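D-threo-3-hydroxyaspartate dehydratase (Delftia, PDB 3WQC) catalyses the pyridoxal 5'-phosphate-dependent removal of ammonia from D-threo-3-hydroxyaspartate to give oxaloacetate, and also acts on L-threo- and L-erythro-3-hydroxyaspartate and D-serine. Local coordinates at residues R47-V52 against T88-Y93; I72-S75 against E79-Q82; R297-A300 against Q304-G307; F322-A327 against G332-A337; R201-C206 against S235-V240. One frame throughout, in Å; residues are numbered along the deposited sequence.

Overall arrangement
From the N terminus, interaction 1 brings T88-Y93 back to R47-V52 and so closes a loop of 35 residues in the parallel-stranded barrel that holds the cofactor. Interaction 2 falls within that loop: it joins strand 72-74 to helix 77-85, and the two contacts touch, with L92 O 2.8 Å from V74 N. Later in the same domain, interaction 5 ties helix 192-215 to the loop ahead of strand 242-243, its centre about 19 Å from that of interaction 1. The chain then enters the second domain, where interaction 3 closes a short loop and interaction 4 a hairpin; these follow in series, do not cross, and meet where F306 O packs on V323 CB.

Interaction 1: residues R47-V52 against T88-Y93; sequences RLRPHV and TTDILY. With PLP (pyridoxal-5'-phosphate), chain J.
R49 reaches across to D90 and places two guanidinium nitrogens on the same carboxylate oxygen. NH1 lies 2.8 Å from D90 OD1 and NH2 3.1 Å from that same OD1, an end-on salt bridge in which the carboxylate oxygen sits in the guanidinium plane. The two flat groups are nevertheless steeply turned, 73° apart, so NH1 meets OD1 from above the carboxylate plane while NH2 comes in on the syn side, only 16° out of that plane. The tight part is further in, where L92 CB covers one face of the guanidinium and stands 3.8 Å from R49 CD. R49 and D90 both belong to the TIM-type barrel of the alanine racemase-like domain, D90 at the start of strand 90-93. A leucine in place of R49 would probably cost the D90 carboxylate its arginine mate, though K116 still reaches it, and leave E242 and the carbonyl of I72 without their bonds to the guanidinium. Two residues on, H51 turns to the cofactor, its CD2 3.4 Å from PLP C4, while its ND1 is bonded to K53 N. The looser side is at D90, partly exposed, whose OD2 stays 3.8 Å from R49 NH2.

Interaction 2: residues I72-S75 against E79-Q82; sequences ITVS and EAEQ
S75 and E79 are joined by two hydrogen bonds, one to each oxygen of the carboxylate. The hydroxyl OG of S75 donates to E79 OE1 over 2.6 Å, using the syn lone pair of that oxygen. The backbone N of S75 gives the second bond, 3.0 Å to E79 OE2 and nearly straight at 170°, although it meets OE2 from above the carboxylate plane. With S75 OG placed between its own backbone N and carbonyl carbon (chi1 71°), hydroxyl and amide can both face the same acid group. OE1 also accepts from T76 OG1. Apolar packing accompanies these bonds: V74 CB lies 3.6 Å from E79 CB, and V74 CG2 touches A80 CB at 4.2 Å. A glutamine in place of E79 is likely to set an NH2 against either the S75 amide, which then loses its acceptor, or the hydroxyl, which would have to turn its proton elsewhere. S75 itself lies beside K53, the probable cofactor lysine. The contact lies in the beta-alpha-beta unit of strand 72-74, helix 77-85 and strand 90-93, the acid bridging strand end and first helical turn; A80 also packs on I91 of strand 90-93 and on L108 of helix 102-110.

Interaction 3: residues R297-A300 against Q304-G307; sequences RGTA and QDFG
R297 and D305 meet with their side chains crossing at about a right angle, yet their flat ends are nearly coplanar, guanidinium and carboxylate only 18° apart. The salt bridge runs from R297 NH2 to D305 OD1 at 2.9 Å, on the syn side of the oxygen; NH1 adds weak bonds to both carboxylate oxygens. Bends at chi2 and chi3 (-75° and -73°) fold the arginine chain back so that one face of its guanidinium lies over G307, whose CA is 3.4 Å above the plane. D305 OD1 is gripped from its other face too, by G307 N at 2.9 Å, which makes an Asx turn and holds the carboxylate against its own backbone. T299 stands across both D305 and F306. Its OG1 accepts from F306 N over 3.0 Å and is also hydrogen-bonded to N360 OD1, while its methyl CG2 comes to the edge of the F306 ring, 4.0 Å from CD2. Q304 CG lies over one face of the ring. These residues belong to the loop between helix 290-293 and strand 310-312 of the second domain, and F306 carries it onto helix 253-258, where it packs on L253, R256 and N257.

Interaction 4: residues F322-A327 against G332-A337; sequences FVLTGA and GILARA
The carbonyl oxygen of I333 draws two successive amides of the facing strand: T325 N at 2.8 Å and G326 N at 3.5 Å, both weak bonds. This is a classic beta bulge, T325 and G326 together facing I333, and it shifts the pairing by one residue. On one flank of it, I333 N gives G326 O a straight bond of 2.9 Å (173°), the donor lying above the carbonyl plane. On the other, V323 N bonds to A335 O and A335 N to V323 O, each at 3.1 Å and almost in line with the opposing C=O. The side chains divide between the faces of the sheet. On that of L324 and L334, L324 CD2 packs on L334 CB at 3.8 Å, the two side chains crossing at a slant, and L334 CD2 reaches F322 CD1. F322 CG stands anti to its carbonyl carbon (chi1 -68°), which sets the ring beside R336, CE1 touching R336 CG at 3.8 Å. The R336 guanidinium stands nearly upright to that ring, a long approach and at most weakly attractive; its salt bridges go to E342 and D338. On the face of V323 and A335, T325 OG1 comes in from the bulge to 3.7 Å from A335 CB, and A337 CB, past the strand, packs on V323 CG2. Strands 322-327 and 332-336 form an antiparallel beta hairpin at the sheet of the second domain, with strand 283-286 pairing next to 332-336.

Interaction 5: residues R201-C206 against S235-V240; sequences RERAGC and SRLDGV
R203 lays its aliphatic chain along the loop S235-V240, CG against V240 CG2 at 3.6 Å and CD beside the carbonyl O of R236 at 3.4 Å. The loop leads from helix 228-233 to strand 242-243 of the TIM-type barrel, and R203 belongs to helix 192-215, so the contact ties an outer helix to the approach of a barrel strand. With CG anti to the backbone N (chi1 -176°), the side chain leaves the helix toward the loop, and a bend at chi3 brings the guanidinium round to the type II turn from L237 to V240. That turn is closed by V240 N bonding to L237 O, and G239 has a positive phi, where a beta carbon would collide with the carbonyl oxygen of D238. The polar grip comes from the turn itself: NH1 of R203 bonds to D238 O, which lies in the guanidinium plane. In one of the two conformers of R236, R203 NH2 lies over one face of the R236 guanidinium, the planes 42° apart. E200 OE1, which takes salt bridges from R203 NH2 and, in this conformer, R236 NH2, probably offsets the repulsion between the like charges. D238 N is buried by this contact without a partner in the model. The bond from R203 NH1 to D238 O measures 2.9 Å, and its donor is tilted 32° from the carbonyl plane.

Interaction 1: residues R47-V52 against T88-Y93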
# COMPACT_ATOMS: atom_id res chain seq x y z
N ARG B 47 7.79 19.73 24.41
CA ARG B 47 7.30 20.11 23.08
C ARG B 47 6.72 18.83 22.43
O ARG B 47 7.13 17.67 22.75
CB ARG B 47 8.42 20.62 22.21
CG ARG B 47 8.91 21.93 22.78
CD ARG B 47 9.66 22.63 21.71
NE ARG B 47 11.00 22.15 21.55
CZ ARG B 47 12.04 22.64 22.27
NH1 ARG B 47 11.79 23.54 23.20
NH2 ARG B 47 13.30 22.22 22.11
N LEU B 48 5.76 19.04 21.52
CA LEU B 48 5.27 17.91 20.66
C LEU B 48 5.71 18.23 19.27
O LEU B 48 5.45 19.31 18.71
CB LEU B 48 3.69 17.91 20.65
CG LEU B 48 3.09 16.85 19.75
CD1 LEU B 48 3.46 15.42 20.13
CD2 LEU B 48 1.57 16.96 19.72
N ARG B 49 6.48 17.27 18.69
CA ARG B 49 6.99 17.41 17.28
C ARG B 49 6.28 16.26 16.53
O ARG B 49 6.79 15.10 16.44
CB ARG B 49 8.51 17.19 17.21
CG ARG B 49 9.01 17.40 15.77
CD ARG B 49 10.48 16.88 15.60
NE ARG B 49 11.41 17.82 16.23
CZ ARG B 49 11.82 18.97 15.71
NH1 ARG B 49 11.45 19.30 14.45
NH2 ARG B 49 12.63 19.79 16.43
N PRO B 50 5.09 16.53 15.96
CA PRO B 50 4.28 15.44 15.35
C PRO B 50 5.05 14.84 14.18
O PRO B 50 5.74 15.54 13.40
CB PRO B 50 3.00 16.17 14.85
CG PRO B 50 3.32 17.65 14.84
CD PRO B 50 4.44 17.85 15.92
N HIS B 51 4.83 13.56 14.04
CA HIS B 51 5.39 12.83 12.86
C HIS B 51 4.36 12.81 11.76
O HIS B 51 3.31 12.19 11.91
CB HIS B 51 5.80 11.39 13.28
CG HIS B 51 6.88 10.90 12.37
ND1 HIS B 51 6.78 11.03 10.98
CD2 HIS B 51 8.13 10.31 12.64
CE1 HIS B 51 7.93 10.61 10.42
NE2 HIS B 51 8.73 10.12 11.44
N VAL B 52 4.65 13.51 10.66
CA VAL B 52 3.67 13.65 9.57
C VAL B 52 3.69 12.44 8.65
O VAL B 52 2.92 12.45 7.69
CB VAL B 52 3.89 14.97 8.76
CG1 VAL B 52 3.67 16.17 9.69
CG2 VAL B 52 5.26 15.02 8.05
N THR B 88 6.69 25.18 6.72
CA THR B 88 7.24 24.58 7.93
C THR B 88 8.79 24.60 7.87
O THR B 88 9.36 23.99 6.96
CB THR B 88 6.79 23.14 8.06
OG1 THR B 88 5.38 23.14 8.13
CG2 THR B 88 7.32 22.49 9.37
N THR B 89 9.46 25.29 8.81
CA THR B 89 10.91 25.40 8.70
C THR B 89 11.64 24.47 9.66
O THR B 89 12.78 24.13 9.41
CB THR B 89 11.36 26.85 8.99
OG1 THR B 89 10.93 27.24 10.28
CG2 THR B 89 10.74 27.81 7.98
N ASP B 90 10.99 24.03 10.74
CA ASP B 90 11.67 23.21 11.77
C ASP B 90 11.34 21.74 11.53
O ASP B 90 10.26 21.22 11.90
CB ASP B 90 11.14 23.69 13.11
CG ASP B 90 11.68 22.93 14.31
OD1 ASP B 90 12.48 21.92 14.13
OD2 ASP B 90 11.25 23.22 15.50
N ILE B 91 12.26 21.06 10.81
CA ILE B 91 11.92 19.70 10.29
C ILE B 91 13.04 18.74 10.68
O ILE B 91 14.25 19.00 10.41
CB ILE B 91 11.81 19.73 8.74
CG1 ILE B 91 10.68 20.68 8.31
CG2 ILE B 91 11.54 18.29 8.20
CD1 ILE B 91 10.41 20.69 6.80
N LEU B 92 12.65 17.64 11.29
CA LEU B 92 13.60 16.54 11.64
C LEU B 92 13.38 15.38 10.71
O LEU B 92 12.24 14.84 10.69
CB LEU B 92 13.28 16.10 13.09
CG LEU B 92 14.00 14.82 13.60
CD1 LEU B 92 15.53 15.07 13.68
CD2 LEU B 92 13.39 14.40 14.96
N TYR B 93 14.41 14.98 9.97
CA TYR B 93 14.31 13.83 9.08
C TYR B 93 14.79 12.61 9.85
O TYR B 93 16.01 12.40 10.05
CB TYR B 93 15.14 14.08 7.82
CG TYR B 93 15.25 12.86 6.95
CD1 TYR B 93 14.20 11.94 6.73
CD2 TYR B 93 16.49 12.63 6.31
CE1 TYR B 93 14.39 10.80 5.88
CE2 TYR B 93 16.68 11.54 5.45
CZ TYR B 93 15.63 10.63 5.25
OH TYR B 93 15.81 9.53 4.45
N1 PLP J . 9.55 8.60 15.67
C2 PLP J . 10.04 7.87 14.65
C2A PLP J . 11.53 7.80 14.39
C3 PLP J . 9.12 7.17 13.79
O3 PLP J . 9.60 6.48 12.77
C4 PLP J . 7.71 7.26 14.09
C4A PLP J . 6.79 6.61 13.22
C5 PLP J . 7.29 8.06 15.20
C6 PLP J . 8.26 8.65 16.01
C5A PLP J . 5.83 8.18 15.56
O4P PLP J . 5.34 6.85 16.05
P PLP J . 3.75 6.64 16.10
O1P PLP J . 3.26 7.86 16.79
O2P PLP J . 3.60 5.41 16.94
O3P PLP J . 3.21 6.56 14.73

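Interaction 2: residues I72-S75 against E79-Q82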
# COMPACT_ATOMS: atom_id res chain seq x y z
N ILE B 72 8.08 19.56 12.97
CA ILE B 72 7.55 18.28 12.59
C ILE B 72 8.72 17.28 12.47
O ILE B 72 9.90 17.67 12.34
CB ILE B 72 6.82 18.33 11.20
CG1 ILE B 72 7.77 18.71 10.04
CG2 ILE B 72 5.58 19.25 11.28
CD1 ILE B 72 7.11 18.74 8.65
N THR B 73 8.32 16.01 12.38
CA THR B 73 9.23 14.92 12.03
C THR B 73 8.76 14.37 10.71
O THR B 73 7.52 14.24 10.47
CB THR B 73 9.15 13.75 13.06
OG1 THR B 73 9.21 14.30 14.40
CG2 THR B 73 10.34 12.82 12.90
N VAL B 74 9.70 14.05 9.81
CA VAL B 74 9.35 13.51 8.50
C VAL B 74 10.11 12.18 8.33
O VAL B 74 11.18 11.94 8.92
CB VAL B 74 9.70 14.44 7.31
CG1 VAL B 74 8.84 15.71 7.47
CG2 VAL B 74 11.18 14.78 7.23
N SER B 75 9.56 11.31 7.45
CA SER B 75 10.15 9.99 7.16
C SER B 75 10.91 9.97 5.83
O SER B 75 11.51 8.92 5.52
CB SER B 75 9.12 8.88 7.19
OG SER B 75 8.23 8.95 6.07
N GLU B 79 8.91 14.52 1.97
CA GLU B 79 8.06 15.17 2.97
C GLU B 79 8.74 16.49 3.40
O GLU B 79 8.04 17.51 3.53
CB GLU B 79 7.90 14.31 4.18
CG GLU B 79 6.90 13.18 4.02
CD GLU B 79 7.23 12.12 5.05
OE1 GLU B 79 7.74 11.03 4.67
OE2 GLU B 79 7.04 12.35 6.25
N ALA B 80 10.05 16.49 3.66
CA ALA B 80 10.68 17.79 4.07
C ALA B 80 10.48 18.86 2.95
O ALA B 80 10.14 20.01 3.29
CB ALA B 80 12.18 17.55 4.30
N GLU B 81 10.65 18.45 1.65
CA GLU B 81 10.50 19.43 0.58
C GLU B 81 9.06 19.99 0.59
O GLU B 81 8.84 21.23 0.46
CB GLU B 81 10.97 18.68 -0.73
CG GLU B 81 10.70 19.34 -2.03
CD GLU B 81 11.02 18.38 -3.20
OE1 GLU B 81 10.04 17.78 -3.85
OE2 GLU B 81 12.24 18.20 -3.48
N GLN B 82 8.05 19.09 0.73
CA GLN B 82 6.61 19.50 0.64
C GLN B 82 6.29 20.42 1.79
O GLN B 82 5.65 21.47 1.62
CB GLN B 82 5.70 18.23 0.71
CG GLN B 82 4.19 18.55 0.95
CD GLN B 82 3.25 17.32 0.86
OE1 GLN B 82 3.06 16.67 -0.19
NE2 GLN B 82 2.56 17.08 1.94

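Interaction 3: residues R297-A300 against Q304-G307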
# COMPACT_ATOMS: atom_id res chain seq x y z
N ARG B 297 -2.01 -6.09 8.20
CA ARG B 297 -2.87 -6.97 9.01
C ARG B 297 -2.32 -6.93 10.45
O ARG B 297 -2.22 -8.00 11.09
CB ARG B 297 -2.91 -8.38 8.41
CG ARG B 297 -3.78 -8.40 7.12
CD ARG B 297 -5.24 -8.32 7.48
NE ARG B 297 -5.69 -9.64 8.06
CZ ARG B 297 -5.92 -9.86 9.38
NH1 ARG B 297 -6.11 -11.14 9.74
NH2 ARG B 297 -5.89 -8.83 10.30
N GLY B 298 -1.95 -5.73 10.94
CA GLY B 298 -1.37 -5.67 12.29
C GLY B 298 -2.25 -6.20 13.39
O GLY B 298 -1.72 -6.65 14.42
N THR B 299 -3.60 -6.21 13.21
CA THR B 299 -4.44 -6.73 14.28
C THR B 299 -4.43 -8.25 14.34
O THR B 299 -4.93 -8.80 15.38
CB THR B 299 -5.88 -6.23 14.16
OG1 THR B 299 -6.51 -6.77 12.96
CG2 THR B 299 -5.95 -4.68 14.21
N ALA B 300 -3.86 -8.95 13.33
CA ALA B 300 -3.90 -10.43 13.27
C ALA B 300 -3.29 -11.09 14.50
O ALA B 300 -3.81 -12.10 14.97
CB ALA B 300 -3.26 -11.00 12.03
N GLN B 304 -7.68 -8.95 19.39
CA GLN B 304 -8.86 -9.05 18.55
C GLN B 304 -8.46 -8.80 17.08
O GLN B 304 -7.99 -7.71 16.70
CB GLN B 304 -9.90 -8.02 19.00
CG GLN B 304 -11.15 -8.22 18.10
CD GLN B 304 -12.37 -7.53 18.71
OE1 GLN B 304 -12.28 -6.87 19.74
NE2 GLN B 304 -13.49 -7.67 18.07
N ASP B 305 -8.66 -9.83 16.27
CA ASP B 305 -8.29 -9.74 14.83
C ASP B 305 -9.44 -9.10 14.07
O ASP B 305 -10.59 -9.64 14.12
CB ASP B 305 -8.02 -11.17 14.35
CG ASP B 305 -7.59 -11.25 12.90
OD1 ASP B 305 -7.49 -10.21 12.23
OD2 ASP B 305 -7.26 -12.35 12.48
N PHE B 306 -9.19 -7.97 13.41
CA PHE B 306 -10.25 -7.27 12.66
C PHE B 306 -10.14 -7.56 11.13
O PHE B 306 -10.75 -6.80 10.36
CB PHE B 306 -10.18 -5.78 12.95
CG PHE B 306 -10.64 -5.43 14.34
CD1 PHE B 306 -12.03 -5.27 14.60
CD2 PHE B 306 -9.73 -5.21 15.37
CE1 PHE B 306 -12.45 -4.85 15.89
CE2 PHE B 306 -10.15 -4.83 16.64
CZ PHE B 306 -11.51 -4.66 16.91
N GLY B 307 -9.38 -8.55 10.70
CA GLY B 307 -9.25 -8.86 9.24
C GLY B 307 -8.70 -7.62 8.57
O GLY B 307 -7.78 -7.00 9.12

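Interaction 4: residues F322-A327 against G332-A337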
# COMPACT_ATOMS: atom_id res chain seq x y z
N PHE B 322 -19.05 -7.71 12.21
CA PHE B 322 -18.74 -7.73 10.76
C PHE B 322 -17.41 -7.09 10.50
O PHE B 322 -17.16 -5.96 10.99
CB PHE B 322 -19.83 -7.00 9.98
CG PHE B 322 -21.18 -7.76 10.01
CD1 PHE B 322 -21.35 -8.96 9.30
CD2 PHE B 322 -22.16 -7.32 10.85
CE1 PHE B 322 -22.57 -9.64 9.32
CE2 PHE B 322 -23.39 -7.98 10.92
CZ PHE B 322 -23.59 -9.16 10.17
N VAL B 323 -16.56 -7.83 9.78
CA VAL B 323 -15.28 -7.24 9.40
C VAL B 323 -15.00 -7.60 7.95
O VAL B 323 -15.74 -8.41 7.37
CB VAL B 323 -14.10 -7.83 10.29
CG1 VAL B 323 -14.31 -7.50 11.77
CG2 VAL B 323 -13.93 -9.37 10.06
N LEU B 324 -13.95 -7.06 7.32
CA LEU B 324 -13.55 -7.58 6.01
C LEU B 324 -12.67 -8.81 6.33
O LEU B 324 -11.51 -8.71 6.79
CB LEU B 324 -12.74 -6.51 5.28
CG LEU B 324 -13.52 -5.23 4.93
CD1 LEU B 324 -12.64 -4.35 3.95
CD2 LEU B 324 -14.87 -5.62 4.26
N THR B 325 -13.21 -9.99 6.06
CA THR B 325 -12.50 -11.20 6.41
C THR B 325 -11.43 -11.55 5.33
O THR B 325 -10.54 -12.37 5.59
CB THR B 325 -13.46 -12.39 6.60
OG1 THR B 325 -14.23 -12.51 5.39
CG2 THR B 325 -14.38 -12.18 7.81
N GLY B 326 -11.55 -10.97 4.12
CA GLY B 326 -10.53 -11.23 3.09
C GLY B 326 -10.51 -10.02 2.16
O GLY B 326 -11.41 -9.16 2.23
N ALA B 327 -9.46 -9.98 1.36
CA ALA B 327 -9.35 -8.86 0.40
C ALA B 327 -8.51 -9.29 -0.77
O ALA B 327 -7.44 -9.94 -0.62
CB ALA B 327 -8.68 -7.66 1.12
N GLY B 332 -13.20 -6.40 -1.50
CA GLY B 332 -13.13 -6.82 -0.09
C GLY B 332 -14.27 -7.80 0.19
O GLY B 332 -15.39 -7.64 -0.35
N ILE B 333 -14.02 -8.79 1.06
CA ILE B 333 -15.01 -9.82 1.43
C ILE B 333 -15.48 -9.40 2.83
O ILE B 333 -14.67 -9.45 3.77
CB ILE B 333 -14.44 -11.25 1.41
CG1 ILE B 333 -13.83 -11.73 0.06
CG2 ILE B 333 -15.57 -12.20 1.90
CD1 ILE B 333 -14.66 -11.42 -1.06
N LEU B 334 -16.71 -8.96 2.99
CA LEU B 334 -17.33 -8.58 4.23
C LEU B 334 -18.13 -9.81 4.78
O LEU B 334 -18.90 -10.45 4.07
CB LEU B 334 -18.24 -7.39 4.01
CG LEU B 334 -18.97 -6.80 5.22
CD1 LEU B 334 -19.45 -5.36 4.93
CD2 LEU B 334 -20.12 -7.69 5.77
N ALA B 335 -17.80 -10.25 6.00
CA ALA B 335 -18.44 -11.47 6.53
C ALA B 335 -18.34 -11.43 8.07
O ALA B 335 -17.84 -10.43 8.63
CB ALA B 335 -17.83 -12.78 5.97
N ARG B 336 -18.98 -12.37 8.78
CA ARG B 336 -18.90 -12.34 10.25
C ARG B 336 -17.48 -12.69 10.71
O ARG B 336 -16.89 -13.69 10.23
CB ARG B 336 -19.89 -13.36 10.85
CG ARG B 336 -21.32 -12.99 10.60
CD ARG B 336 -22.21 -14.01 11.30
NE ARG B 336 -22.07 -13.84 12.75
CZ ARG B 336 -22.72 -12.89 13.42
NH1 ARG B 336 -22.53 -12.75 14.72
NH2 ARG B 336 -23.53 -12.02 12.80
N ALA B 337 -16.95 -11.90 11.66
CA ALA B 337 -15.64 -12.22 12.31
C ALA B 337 -15.66 -13.62 12.92
O ALA B 337 -14.65 -14.33 12.89
CB ALA B 337 -15.30 -11.19 13.38

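Interaction 5: residues R201-C206 against S235-V240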
# COMPACT_ATOMS: atom_id res chain seq x y z
N ARG B 201 11.57 3.19 30.27
CA ARG B 201 12.84 2.65 29.69
C ARG B 201 13.27 3.56 28.52
O ARG B 201 14.48 3.86 28.35
CB ARG B 201 12.64 1.22 29.17
CG ARG B 201 13.75 0.49 28.50
CD ARG B 201 13.34 -1.02 28.24
NE ARG B 201 14.25 -1.58 27.30
CZ ARG B 201 15.38 -2.17 27.64
NH1 ARG B 201 15.67 -2.36 28.94
NH2 ARG B 201 16.17 -2.66 26.70
N GLU B 202 12.32 3.99 27.68
CA GLU B 202 12.65 4.85 26.51
C GLU B 202 13.20 6.21 27.01
O GLU B 202 14.25 6.70 26.55
CB GLU B 202 11.33 5.04 25.72
CG GLU B 202 11.54 5.86 24.45
CD GLU B 202 10.26 6.21 23.67
OE1 GLU B 202 9.17 6.41 24.29
OE2 GLU B 202 10.35 6.37 22.41
N ARG B 203 12.51 6.82 28.02
CA ARG B 203 12.95 8.11 28.58
C ARG B 203 14.32 7.90 29.18
O ARG B 203 15.25 8.70 28.93
CB ARG B 203 11.96 8.61 29.70
CG ARG B 203 12.29 9.97 30.26
CD ARG B 203 11.74 10.11 31.69
NE ARG B 203 12.44 9.18 32.65
CZ ARG B 203 13.71 9.35 33.10
NH1 ARG B 203 14.41 10.47 32.87
NH2 ARG B 203 14.21 8.39 33.90
N ALA B 204 14.44 6.91 30.06
CA ALA B 204 15.72 6.70 30.83
C ALA B 204 16.89 6.44 29.89
O ALA B 204 17.99 7.01 30.08
CB ALA B 204 15.57 5.54 31.82
N GLY B 205 16.67 5.66 28.83
CA GLY B 205 17.77 5.33 27.93
C GLY B 205 18.16 6.55 27.08
O GLY B 205 19.36 6.77 26.88
N CYS B 206 17.19 7.35 26.60
CA CYS B 206 17.59 8.51 25.78
C CYS B 206 18.34 9.51 26.65
O CYS B 206 19.30 10.12 26.22
CB CYS B 206 16.32 9.07 25.12
SG CYS B 206 16.78 9.92 23.60
N SER B 235 4.58 8.25 32.53
CA SER B 235 4.21 9.02 33.77
C SER B 235 4.96 10.27 33.94
O SER B 235 4.39 11.25 34.45
CB SER B 235 4.24 8.22 35.08
OG SER B 235 5.21 7.28 35.07
N ARG B 236 6.25 10.22 33.63
CA ARG B 236 7.13 11.40 33.79
C ARG B 236 8.04 11.49 32.57
O ARG B 236 8.32 10.47 31.92
CB ARG B 236 8.01 11.28 35.06
CG ARG B 236 8.98 10.10 34.96
CD ARG B 236 9.97 10.03 36.10
NE ARG B 236 10.77 8.82 36.13
CZ ARG B 236 11.90 8.76 36.83
NH1 ARG B 236 12.28 9.83 37.47
NH2 ARG B 236 12.60 7.65 36.96
N LEU B 237 8.48 12.70 32.25
CA LEU B 237 9.38 12.91 31.12
C LEU B 237 10.59 13.74 31.48
O LEU B 237 11.06 14.55 30.66
CB LEU B 237 8.66 13.47 29.85
CG LEU B 237 7.69 12.45 29.20
CD1 LEU B 237 6.76 13.10 28.12
CD2 LEU B 237 8.42 11.21 28.61
N ASP B 238 11.04 13.60 32.75
CA ASP B 238 12.19 14.40 33.19
C ASP B 238 13.39 14.22 32.20
O ASP B 238 13.69 13.05 31.80
CB ASP B 238 12.60 13.98 34.57
CG ASP B 238 11.50 14.13 35.52
OD1 ASP B 238 10.64 13.25 35.60
OD2 ASP B 238 11.55 15.14 36.27
N GLY B 239 14.04 15.32 31.79
CA GLY B 239 15.18 15.19 30.94
C GLY B 239 14.86 15.19 29.47
O GLY B 239 15.75 15.38 28.62
N VAL B 240 13.57 15.08 29.13
CA VAL B 240 13.16 15.03 27.72
C VAL B 240 12.75 16.41 27.24
O VAL B 240 12.00 17.15 28.02
CB VAL B 240 11.94 14.05 27.54
CG1 VAL B 240 11.28 14.12 26.13
CG2 VAL B 240 12.41 12.65 27.89